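Local coordinates for protein listeriolysin O (Listeria monocytogenes, PDB 4CDB) that lyses host cells by binding cholesterol-containing membranes, changing shape and inserting as an oligomeric, beta-stranded pore, at residues 4-10 with 112-117; 213-218 with 332-338; 384-389 with 471-477. One frame throughout, in Å; residues are numbered along the deposited sequence.

Contact 1 (4-10 with 112-117); sequences PASPPAS and DSLTLS
Pro4, Pro7 and Ser10 face the 112-117 segment one after another, and this three-residue spacing is the signature of a left-handed polyproline II helix. The backbone angles agree: from Pro4 to Ser10 phi stays close to the value a proline ring imposes, while psi is extended throughout. The segment belongs to the proline-rich, PEST-like N-terminal region for which listeriolysin O is known. It runs roughly antiparallel to 112-117, with end-to-end directions 161° apart. No backbone-to-backbone hydrogen bond joins the two segments; CA of Pro7 and CA of Leu114 are 6.0 Å apart, with a wider gap at Ser10 and Asp112.

The prolines fill this gap with their rings. Pro4 leans on strand 114-117 through CG, 3.7 Å from Ser117 CB, while its CB meets Thr115 CG2. The next ring inward, Pro7, slides past the Thr115 side chain in the opposite direction, and its CG comes 3.4 Å from Leu114 C and close to Thr115 OG1. Ser113 OG borders the same ring, 3.5 Å from Pro7 CB, but its hydrogen bond goes to Arg230, which also binds Pro7 O and so clasps both segments. Thr115 has CG2 anti to its backbone N, toward Pro4, whereas OG1 (chi1 -59°) sits beside that N and turns to the loop, 3.0 Å from Ala5 O. Asn223 adds a second clamp, bonding Ser6 OG and Thr115 N. Leu114 and Leu116 point away from 4-10, both touching Val222 and Val132 of the two neighbouring strands, and Leu116 also packs on Val140 and Ala143 of helix 137-152. At the C-terminal end of 4-10, Ser10 OG donates to Asp112 OD1 over 2.7 Å, and the carboxylate receives it on the syn lone pair of OD1, the side of OD2.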
loop_
_atom_site.group_PDB
_atom_site.type_symbol
_atom_site.label_atom_id
_atom_site.label_comp_id
_atom_site.label_asym_id
_atom_site.label_seq_id
_atom_site.Cartn_x
_atom_site.Cartn_y
_atom_site.Cartn_z
ATOM N N PRO A 4 16.018 8.663 28.648
ATOM C CA PRO A 4 16.540 8.561 30.016
ATOM C C PRO A 4 17.702 9.520 30.255
ATOM O O PRO A 4 18.204 10.132 29.313
ATOM C CB PRO A 4 17.040 7.117 30.086
ATOM C CG PRO A 4 17.372 6.767 28.678
ATOM C CD PRO A 4 16.333 7.468 27.848
ATOM N N ALA A 5 18.123 9.645 31.509
ATOM C CA ALA A 5 19.233 10.527 31.852
ATOM C C ALA A 5 20.574 9.903 31.473
ATOM O O ALA A 5 20.729 8.681 31.497
ATOM C CB ALA A 5 19.204 10.869 33.335
ATOM N N SER A 6 21.539 10.746 31.118
ATOM C CA SER A 6 22.874 10.278 30.762
ATOM C C SER A 6 23.599 9.696 31.973
ATOM O O SER A 6 23.433 10.182 33.094
ATOM C CB SER A 6 23.700 11.418 30.159
ATOM O OG SER A 6 23.085 11.933 28.990
ATOM N N PRO A 7 24.403 8.644 31.750
ATOM C CA PRO A 7 25.217 8.039 32.810
ATOM C C PRO A 7 26.277 9.022 33.293
ATOM O O PRO A 7 26.546 10.000 32.593
ATOM C CB PRO A 7 25.899 6.861 32.100
ATOM C CG PRO A 7 25.070 6.595 30.891
ATOM C CD PRO A 7 24.535 7.925 30.472
ATOM N N PRO A 8 26.872 8.774 34.473
ATOM C CA PRO A 8 27.945 9.654 34.946
ATOM C C PRO A 8 29.135 9.634 33.995
ATOM O O PRO A 8 29.404 8.610 33.366
ATOM C CB PRO A 8 28.334 9.041 36.297
ATOM C CG PRO A 8 27.854 7.627 36.237
ATOM C CD PRO A 8 26.602 7.676 35.418
ATOM N N ALA A 9 29.833 10.760 33.889
ATOM C CA ALA A 9 30.976 10.870 32.989
ATOM C C ALA A 9 32.134 9.968 33.419
ATOM O O ALA A 9 32.450 9.865 34.605
ATOM C CB ALA A 9 31.434 12.322 32.888
ATOM N N SER A 10 32.758 9.309 32.445
ATOM C CA SER A 10 33.901 8.439 32.709
ATOM C C SER A 10 35.155 9.265 32.988
ATOM O O SER A 10 35.341 10.329 32.395
ATOM C CB SER A 10 34.144 7.506 31.521
ATOM O OG SER A 10 32.989 6.738 31.237
ATOM N N ASP A 112 31.734 4.746 24.735
ATOM C CA ASP A 112 31.662 5.008 26.165
ATOM C C ASP A 112 30.370 4.389 26.696
ATOM O O ASP A 112 29.917 3.361 26.191
ATOM C CB ASP A 112 31.709 6.512 26.444
ATOM C CG ASP A 112 32.247 6.841 27.833
ATOM O OD1 ASP A 112 32.140 5.992 28.744
ATOM O OD2 ASP A 112 32.772 7.960 28.011
ATOM N N SER A 113 29.770 5.015 27.703
ATOM C CA SER A 113 28.559 4.477 28.315
ATOM C C SER A 113 27.291 5.163 27.812
ATOM O O SER A 113 27.336 6.292 27.321
ATOM C CB SER A 113 28.635 4.587 29.840
ATOM O OG SER A 113 28.710 5.944 30.241
ATOM N N LEU A 114 26.167 4.462 27.931
ATOM C CA LEU A 114 24.855 5.039 27.647
ATOM C C LEU A 114 23.784 4.426 28.546
ATOM O O LEU A 114 23.996 3.370 29.147
ATOM C CB LEU A 114 24.480 4.884 26.165
ATOM C CG LEU A 114 24.566 3.527 25.455
ATOM C CD1 LEU A 114 23.492 2.546 25.911
ATOM C CD2 LEU A 114 24.484 3.731 23.951
ATOM N N THR A 115 22.636 5.091 28.639
ATOM C CA THR A 115 21.520 4.556 29.409
ATOM C C THR A 115 20.397 4.127 28.476
ATOM O O THR A 115 19.930 4.914 27.650
ATOM C CB THR A 115 20.970 5.580 30.423
ATOM O OG1 THR A 115 22.010 5.965 31.329
ATOM C CG2 THR A 115 19.817 4.980 31.218
ATOM N N LEU A 116 19.978 2.872 28.606
ATOM C CA LEU A 116 18.844 2.358 27.845
ATOM C C LEU A 116 17.579 2.405 28.692
ATOM O O LEU A 116 17.623 2.202 29.906
ATOM C CB LEU A 116 19.104 0.923 27.390
ATOM C CG LEU A 116 20.205 0.737 26.347
ATOM C CD1 LEU A 116 20.375 -0.738 26.016
ATOM C CD2 LEU A 116 19.900 1.544 25.090
ATOM N N SER A 117 16.453 2.680 28.043
ATOM C CA SER A 117 15.164 2.719 28.722
ATOM C C SER A 117 14.091 2.020 27.891
ATOM O O SER A 117 14.082 2.124 26.662
ATOM C CB SER A 117 14.756 4.163 29.013
ATOM O OG SER A 117 13.437 4.229 29.519
#

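Contact 2 (213-218 with 332-338); sequences FKQIYY and LKKGATF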
loop_
_atom_site.group_PDB
_atom_site.type_symbol
_atom_site.label_atom_id
_atom_site.label_comp_id
_atom_site.label_asym_id
_atom_site.label_seq_id
_atom_site.Cartn_x
_atom_site.Cartn_y
_atom_site.Cartn_z
ATOM N N PHE A 213 1.871 -4.171 8.174
ATOM C CA PHE A 213 1.182 -4.269 9.459
ATOM C C PHE A 213 2.175 -4.525 10.596
ATOM O O PHE A 213 2.689 -5.635 10.748
ATOM C CB PHE A 213 0.118 -5.371 9.403
ATOM C CG PHE A 213 -0.736 -5.464 10.638
ATOM C CD1 PHE A 213 -1.661 -4.473 10.935
ATOM C CD2 PHE A 213 -0.629 -6.551 11.491
ATOM C CE1 PHE A 213 -2.455 -4.560 12.071
ATOM C CE2 PHE A 213 -1.421 -6.645 12.626
ATOM C CZ PHE A 213 -2.333 -5.649 12.916
ATOM N N LYS A 214 2.448 -3.492 11.388
ATOM C CA LYS A 214 3.389 -3.614 12.497
ATOM C C LYS A 214 2.681 -3.751 13.838
ATOM O O LYS A 214 1.793 -2.963 14.170
ATOM C CB LYS A 214 4.344 -2.416 12.545
ATOM C CG LYS A 214 5.343 -2.332 11.399
ATOM C CD LYS A 214 6.396 -1.261 11.676
ATOM C CE LYS A 214 7.403 -1.147 10.540
ATOM N NZ LYS A 214 6.776 -0.644 9.287
ATOM N N GLN A 215 3.086 -4.759 14.603
ATOM C CA GLN A 215 2.654 -4.905 15.985
ATOM C C GLN A 215 3.852 -4.697 16.910
ATOM O O GLN A 215 4.687 -5.587 17.079
ATOM C CB GLN A 215 2.012 -6.277 16.208
ATOM C CG GLN A 215 0.671 -6.443 15.503
ATOM C CD GLN A 215 0.237 -7.891 15.393
ATOM O OE1 GLN A 215 1.060 -8.784 15.208
ATOM N NE2 GLN A 215 -1.066 -8.129 15.511
ATOM N N ILE A 216 3.938 -3.505 17.491
ATOM C CA ILE A 216 5.078 -3.139 18.323
ATOM C C ILE A 216 4.810 -3.456 19.792
ATOM O O ILE A 216 3.883 -2.915 20.393
ATOM C CB ILE A 216 5.417 -1.643 18.175
ATOM C CG1 ILE A 216 5.597 -1.286 16.698
ATOM C CG2 ILE A 216 6.659 -1.289 18.987
ATOM C CD1 ILE A 216 5.677 0.204 16.429
ATOM N N TYR A 217 5.632 -4.331 20.363
ATOM C CA TYR A 217 5.461 -4.758 21.746
ATOM C C TYR A 217 6.108 -3.778 22.720
ATOM O O TYR A 217 5.587 -3.538 23.811
ATOM C CB TYR A 217 6.042 -6.158 21.942
ATOM C CG TYR A 217 5.414 -7.207 21.053
ATOM C CD1 TYR A 217 4.079 -7.122 20.683
ATOM C CD2 TYR A 217 6.160 -8.279 20.576
ATOM C CE1 TYR A 217 3.499 -8.077 19.870
ATOM C CE2 TYR A 217 5.587 -9.240 19.760
ATOM C CZ TYR A 217 4.258 -9.133 19.410
ATOM O OH TYR A 217 3.686 -10.085 18.597
ATOM N N TYR A 218 7.247 -3.219 22.322
ATOM C CA TYR A 218 7.952 -2.250 23.150
ATOM C C TYR A 218 8.994 -1.467 22.360
ATOM O O TYR A 218 9.445 -1.904 21.297
ATOM C CB TYR A 218 8.607 -2.933 24.357
ATOM C CG TYR A 218 9.548 -4.064 24.003
ATOM C CD1 TYR A 218 10.899 -3.828 23.782
ATOM C CD2 TYR A 218 9.088 -5.370 23.898
ATOM C CE1 TYR A 218 11.763 -4.858 23.463
ATOM C CE2 TYR A 218 9.943 -6.407 23.578
ATOM C CZ TYR A 218 11.279 -6.146 23.362
ATOM O OH TYR A 218 12.132 -7.177 23.044
ATOM N N LEU A 332 -3.841 -11.891 10.827
ATOM C CA LEU A 332 -3.863 -10.584 11.475
ATOM C C LEU A 332 -4.335 -10.679 12.925
ATOM O O LEU A 332 -4.097 -9.774 13.725
ATOM C CB LEU A 332 -4.756 -9.609 10.696
ATOM C CG LEU A 332 -4.258 -9.036 9.360
ATOM C CD1 LEU A 332 -2.873 -8.428 9.514
ATOM C CD2 LEU A 332 -4.272 -10.072 8.244
ATOM N N LYS A 333 -5.005 -11.778 13.256
ATOM C CA LYS A 333 -5.503 -12.007 14.608
ATOM C C LYS A 333 -4.364 -12.243 15.597
ATOM O O LYS A 333 -4.301 -11.608 16.651
ATOM C CB LYS A 333 -6.450 -13.210 14.620
ATOM C CG LYS A 333 -7.005 -13.562 15.988
ATOM C CD LYS A 333 -7.498 -15.002 16.021
ATOM C CE LYS A 333 -8.475 -15.285 14.889
ATOM N NZ LYS A 333 -8.893 -16.715 14.858
ATOM N N LYS A 334 -3.463 -13.156 15.245
ATOM C CA LYS A 334 -2.363 -13.557 16.120
ATOM C C LYS A 334 -1.315 -12.457 16.309
ATOM O O LYS A 334 -1.011 -11.708 15.380
ATOM C CB LYS A 334 -1.700 -14.829 15.572
ATOM C CG LYS A 334 -0.511 -15.340 16.379
ATOM C CD LYS A 334 0.080 -16.604 15.762
ATOM C CE LYS A 334 0.635 -16.350 14.365
ATOM N NZ LYS A 334 1.827 -15.455 14.380
ATOM N N GLY A 335 -0.773 -12.356 17.519
ATOM C CA GLY A 335 0.331 -11.453 17.783
ATOM C C GLY A 335 -0.071 -10.087 18.302
ATOM O O GLY A 335 0.777 -9.212 18.477
ATOM N N ALA A 336 -1.363 -9.900 18.555
ATOM C CA ALA A 336 -1.868 -8.622 19.046
ATOM C C ALA A 336 -1.409 -8.342 20.474
ATOM O O ALA A 336 -1.382 -7.192 20.912
ATOM C CB ALA A 336 -3.384 -8.582 18.962
ATOM N N THR A 337 -1.053 -9.401 21.194
ATOM C CA THR A 337 -0.592 -9.272 22.573
ATOM C C THR A 337 0.800 -9.880 22.778
ATOM O O THR A 337 1.041 -11.041 22.447
ATOM C CB THR A 337 -1.597 -9.900 23.565
ATOM O OG1 THR A 337 -2.801 -9.123 23.580
ATOM C CG2 THR A 337 -1.015 -9.941 24.968
ATOM N N PHE A 338 1.708 -9.079 23.324
ATOM C CA PHE A 338 3.075 -9.511 23.600
ATOM C C PHE A 338 3.137 -10.603 24.666
ATOM O O PHE A 338 2.436 -10.539 25.678
ATOM C CB PHE A 338 3.918 -8.305 24.027
ATOM C CG PHE A 338 5.255 -8.664 24.617
ATOM C CD1 PHE A 338 6.231 -9.282 23.851
ATOM C CD2 PHE A 338 5.545 -8.352 25.936
ATOM C CE1 PHE A 338 7.464 -9.600 24.397
ATOM C CE2 PHE A 338 6.775 -8.666 26.487
ATOM C CZ PHE A 338 7.735 -9.290 25.715
#
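An aromatic cluster of Tyr217, Tyr218 and Phe338, set at a classic beta bulge in strand 207-222, anchors the 332-338 loop of the cytolysin domain to the sheet. At the bulge, Tyr217 and Tyr218 both stand opposite Tyr260, which brings two consecutive rings to bear on Phe338. Phe338 lays CB over one face of the Tyr217 ring, with CB 3.5 Å from Tyr217 CG, and its CD1 reaches Tyr217 CD2 at 3.4 Å. The two rings meet obliquely, their planes turned 37° from each other. Tyr218 instead points its edge at the face of Phe338 in a T-shaped pair with centroids 5.7 Å apart. Phe338 has CG anti to its backbone N (chi1 168°), which extends the ring back toward the strand.

Beyond this cluster the loop makes a type II turn, Lys333 to Ala336, with Gly335 at its third position and a positive phi of 94°. Gly335 O lies in the plane of the Tyr217 ring, at its edge, 3.0 Å from the Tyr217 OH. The same peptide is flanked by Gln215, whose extended side chain brings its carboxamide up to the peptide, with CD 3.4 Å from Gly335 O. Gln215 OE1 is held by Arg262 and makes no hydrogen bond to that carbonyl. At the far end Leu332 CD1 sits over a face of Phe213, 3.9 Å from the ring centroid, in a CH-pi contact.

Phe213, Gln215 and Tyr217 thus present alternate side chains of one strand face to the loop. Strand 207-222 is itself flanked here by strand 165-172, which Phe213 touches at Ile166 and Tyr168, and by strand 262-270, where Leu332 rests on Leu266.

Contact 3 (384-389 with 471-477); sequences DHSGGY and ISIWGTT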
loop_
_atom_site.group_PDB
_atom_site.type_symbol
_atom_site.label_atom_id
_atom_site.label_comp_id
_atom_site.label_asym_id
_atom_site.label_seq_id
_atom_site.Cartn_x
_atom_site.Cartn_y
_atom_site.Cartn_z
ATOM N N ASP A 384 -38.996 -10.251 -30.306
ATOM C CA ASP A 384 -40.033 -11.250 -30.529
ATOM C C ASP A 384 -41.313 -10.593 -31.034
ATOM O O ASP A 384 -41.950 -9.818 -30.322
ATOM C CB ASP A 384 -40.312 -12.038 -29.247
ATOM C CG ASP A 384 -41.175 -13.261 -29.493
ATOM O OD1 ASP A 384 -42.399 -13.100 -29.686
ATOM O OD2 ASP A 384 -40.629 -14.384 -29.491
ATOM N N HIS A 385 -41.680 -10.911 -32.271
ATOM C CA HIS A 385 -42.894 -10.382 -32.880
ATOM C C HIS A 385 -43.897 -11.510 -33.089
ATOM O O HIS A 385 -43.648 -12.436 -33.860
ATOM C CB HIS A 385 -42.557 -9.700 -34.212
ATOM C CG HIS A 385 -43.754 -9.332 -35.037
ATOM N ND1 HIS A 385 -45.008 -9.138 -34.500
ATOM C CD2 HIS A 385 -43.876 -9.117 -36.369
ATOM C CE1 HIS A 385 -45.855 -8.825 -35.466
ATOM N NE2 HIS A 385 -45.194 -8.804 -36.607
ATOM N N SER A 386 -45.029 -11.429 -32.394
ATOM C CA SER A 386 -46.079 -12.433 -32.517
ATOM C C SER A 386 -47.451 -11.785 -32.670
ATOM O O SER A 386 -48.477 -12.416 -32.411
ATOM C CB SER A 386 -46.070 -13.373 -31.309
ATOM O OG SER A 386 -46.468 -12.694 -30.130
ATOM N N GLY A 387 -47.463 -10.524 -33.088
ATOM C CA GLY A 387 -48.705 -9.795 -33.262
ATOM C C GLY A 387 -49.387 -10.124 -34.575
ATOM O O GLY A 387 -48.731 -10.523 -35.540
ATOM N N GLY A 388 -50.707 -9.963 -34.610
ATOM C CA GLY A 388 -51.473 -10.206 -35.818
ATOM C C GLY A 388 -51.439 -9.013 -36.754
ATOM O O GLY A 388 -52.481 -8.497 -37.154
ATOM N N TYR A 389 -50.234 -8.574 -37.102
ATOM C CA TYR A 389 -50.060 -7.409 -37.962
ATOM C C TYR A 389 -48.681 -7.365 -38.614
ATOM O O TYR A 389 -47.797 -8.152 -38.272
ATOM C CB TYR A 389 -50.296 -6.121 -37.166
ATOM C CG TYR A 389 -49.616 -6.083 -35.808
ATOM C CD1 TYR A 389 -48.231 -6.014 -35.699
ATOM C CD2 TYR A 389 -50.361 -6.100 -34.636
ATOM C CE1 TYR A 389 -47.607 -5.972 -34.462
ATOM C CE2 TYR A 389 -49.746 -6.058 -33.390
ATOM C CZ TYR A 389 -48.368 -5.994 -33.311
ATOM O OH TYR A 389 -47.748 -5.953 -32.081
ATOM N N ILE A 471 -37.246 -7.417 -26.153
ATOM C CA ILE A 471 -38.312 -6.609 -26.730
ATOM C C ILE A 471 -39.339 -7.522 -27.387
ATOM O O ILE A 471 -39.026 -8.238 -28.339
ATOM C CB ILE A 471 -37.767 -5.631 -27.787
ATOM C CG1 ILE A 471 -36.627 -4.796 -27.203
ATOM C CG2 ILE A 471 -38.880 -4.735 -28.316
ATOM C CD1 ILE A 471 -37.073 -3.824 -26.133
ATOM N N SER A 472 -40.565 -7.502 -26.875
ATOM C CA SER A 472 -41.628 -8.332 -27.431
ATOM C C SER A 472 -42.839 -7.497 -27.816
ATOM O O SER A 472 -43.210 -6.565 -27.104
ATOM C CB SER A 472 -42.043 -9.414 -26.432
ATOM O OG SER A 472 -40.950 -10.259 -26.115
ATOM N N ILE A 473 -43.446 -7.824 -28.953
ATOM C CA ILE A 473 -44.699 -7.198 -29.353
ATOM C C ILE A 473 -45.717 -8.261 -29.746
ATOM O O ILE A 473 -45.365 -9.282 -30.338
ATOM C CB ILE A 473 -44.515 -6.199 -30.518
ATOM C CG1 ILE A 473 -43.896 -6.888 -31.737
ATOM C CG2 ILE A 473 -43.663 -5.022 -30.081
ATOM C CD1 ILE A 473 -43.827 -6.002 -32.975
ATOM N N TRP A 474 -46.977 -8.018 -29.402
ATOM C CA TRP A 474 -48.056 -8.934 -29.749
ATOM C C TRP A 474 -49.385 -8.190 -29.809
ATOM O O TRP A 474 -49.408 -6.964 -29.939
ATOM C CB TRP A 474 -48.121 -10.110 -28.767
ATOM C CG TRP A 474 -48.471 -9.739 -27.351
ATOM C CD1 TRP A 474 -49.696 -9.844 -26.756
ATOM C CD2 TRP A 474 -47.583 -9.221 -26.348
ATOM N NE1 TRP A 474 -49.628 -9.419 -25.450
ATOM C CE2 TRP A 474 -48.342 -9.032 -25.174
ATOM C CE3 TRP A 474 -46.223 -8.896 -26.328
ATOM C CZ2 TRP A 474 -47.786 -8.530 -23.994
ATOM C CZ3 TRP A 474 -45.672 -8.398 -25.154
ATOM C CH2 TRP A 474 -46.453 -8.220 -24.004
ATOM N N GLY A 475 -50.487 -8.927 -29.718
ATOM C CA GLY A 475 -51.800 -8.318 -29.802
ATOM C C GLY A 475 -52.300 -8.212 -31.230
ATOM O O GLY A 475 -51.850 -8.946 -32.111
ATOM N N THR A 476 -53.231 -7.290 -31.458
ATOM C CA THR A 476 -53.857 -7.135 -32.763
ATOM C C THR A 476 -53.610 -5.739 -33.321
ATOM O O THR A 476 -52.956 -4.914 -32.684
ATOM C CB THR A 476 -55.376 -7.375 -32.688
ATOM O OG1 THR A 476 -55.969 -6.416 -31.804
ATOM C CG2 THR A 476 -55.672 -8.780 -32.180
ATOM N N THR A 477 -54.145 -5.482 -34.512
ATOM C CA THR A 477 -53.977 -4.193 -35.172
ATOM C C THR A 477 -54.634 -3.065 -34.386
ATOM O O THR A 477 -54.127 -1.943 -34.356
ATOM C CB THR A 477 -54.562 -4.209 -36.593
ATOM O OG1 THR A 477 -55.941 -4.595 -36.538
ATOM C CG2 THR A 477 -53.801 -5.187 -37.473
HETATM O O HOH W 1 -54.699 -8.181 -36.256
#
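Asp384 is gripped by strand 468-475 through both of its backbone polar atoms: N donates to Ile471 O and O accepts from Ile473 N, each over 2.8 Å. Ser386 N then binds Ile473 O, nearly straight, completing the alternating pattern of a parallel beta ladder; the two segments run 12° apart end to end. Past the bridges, Gly388 N still reaches Gly475 O at 2.9 Å, although the chain has entered an inverse gamma turn centred on Gly388.

Tyr389 closes the end of the ladder. Its chi1 of 45° places CG between the backbone N and the carbonyl carbon, folding the ring back along the partner strand. There Tyr389 OH donates to Trp474 O at 2.9 Å, approaching from above the carbonyl plane, 44° out of it. Gly387 CA lies over one face of this ring, and Thr476 C lies in the ring plane at its edge.

Packing differs on the two sheet faces. Asp384 CB and Ser472 OG sit 3.7 Å apart on one, where His425 holds the Asp384 carboxylate. On the other, Ile473 CD1 comes 3.7 Å from His385 ND1, and both side chains lean on Ala391 and Phe393 of the facing sheet, within the beta-sandwich domain.

Thr477, of the cholesterol-binding pair, packs CG2 3.6 Å from Tyr389 CB, and both residues touch Glu445 of the conserved undecapeptide. The backbone bonds and the tyrosine hydroxyl thus probably help to position the loop bearing this threonine, which itself meets Tyr389 by packing, while Ile473 and the His385 ring join the ladder to the facing sheet by van der Waals contact.

Following the chain from the N terminus, contact 1 brings residues 4-10 back onto strand 114-118 and closes a loop of 101 intervening residues. Contact 2 opens only after that, joining strand 207-222 to residues 332-338 across 113 residues. Contact 3 then closes an all-beta and loop excursion of 81 residues. The three are in series, so none nests within or crosses another. Contacts 1 and 2 share one sheet, in which strands 114-118 and 207-222 are neighbours, yet their centres lie about 30 Å apart. Contact 3 belongs to the membrane-binding beta sandwich at the other end of the elongated molecule, its centre about 96 Å from that of contact 1.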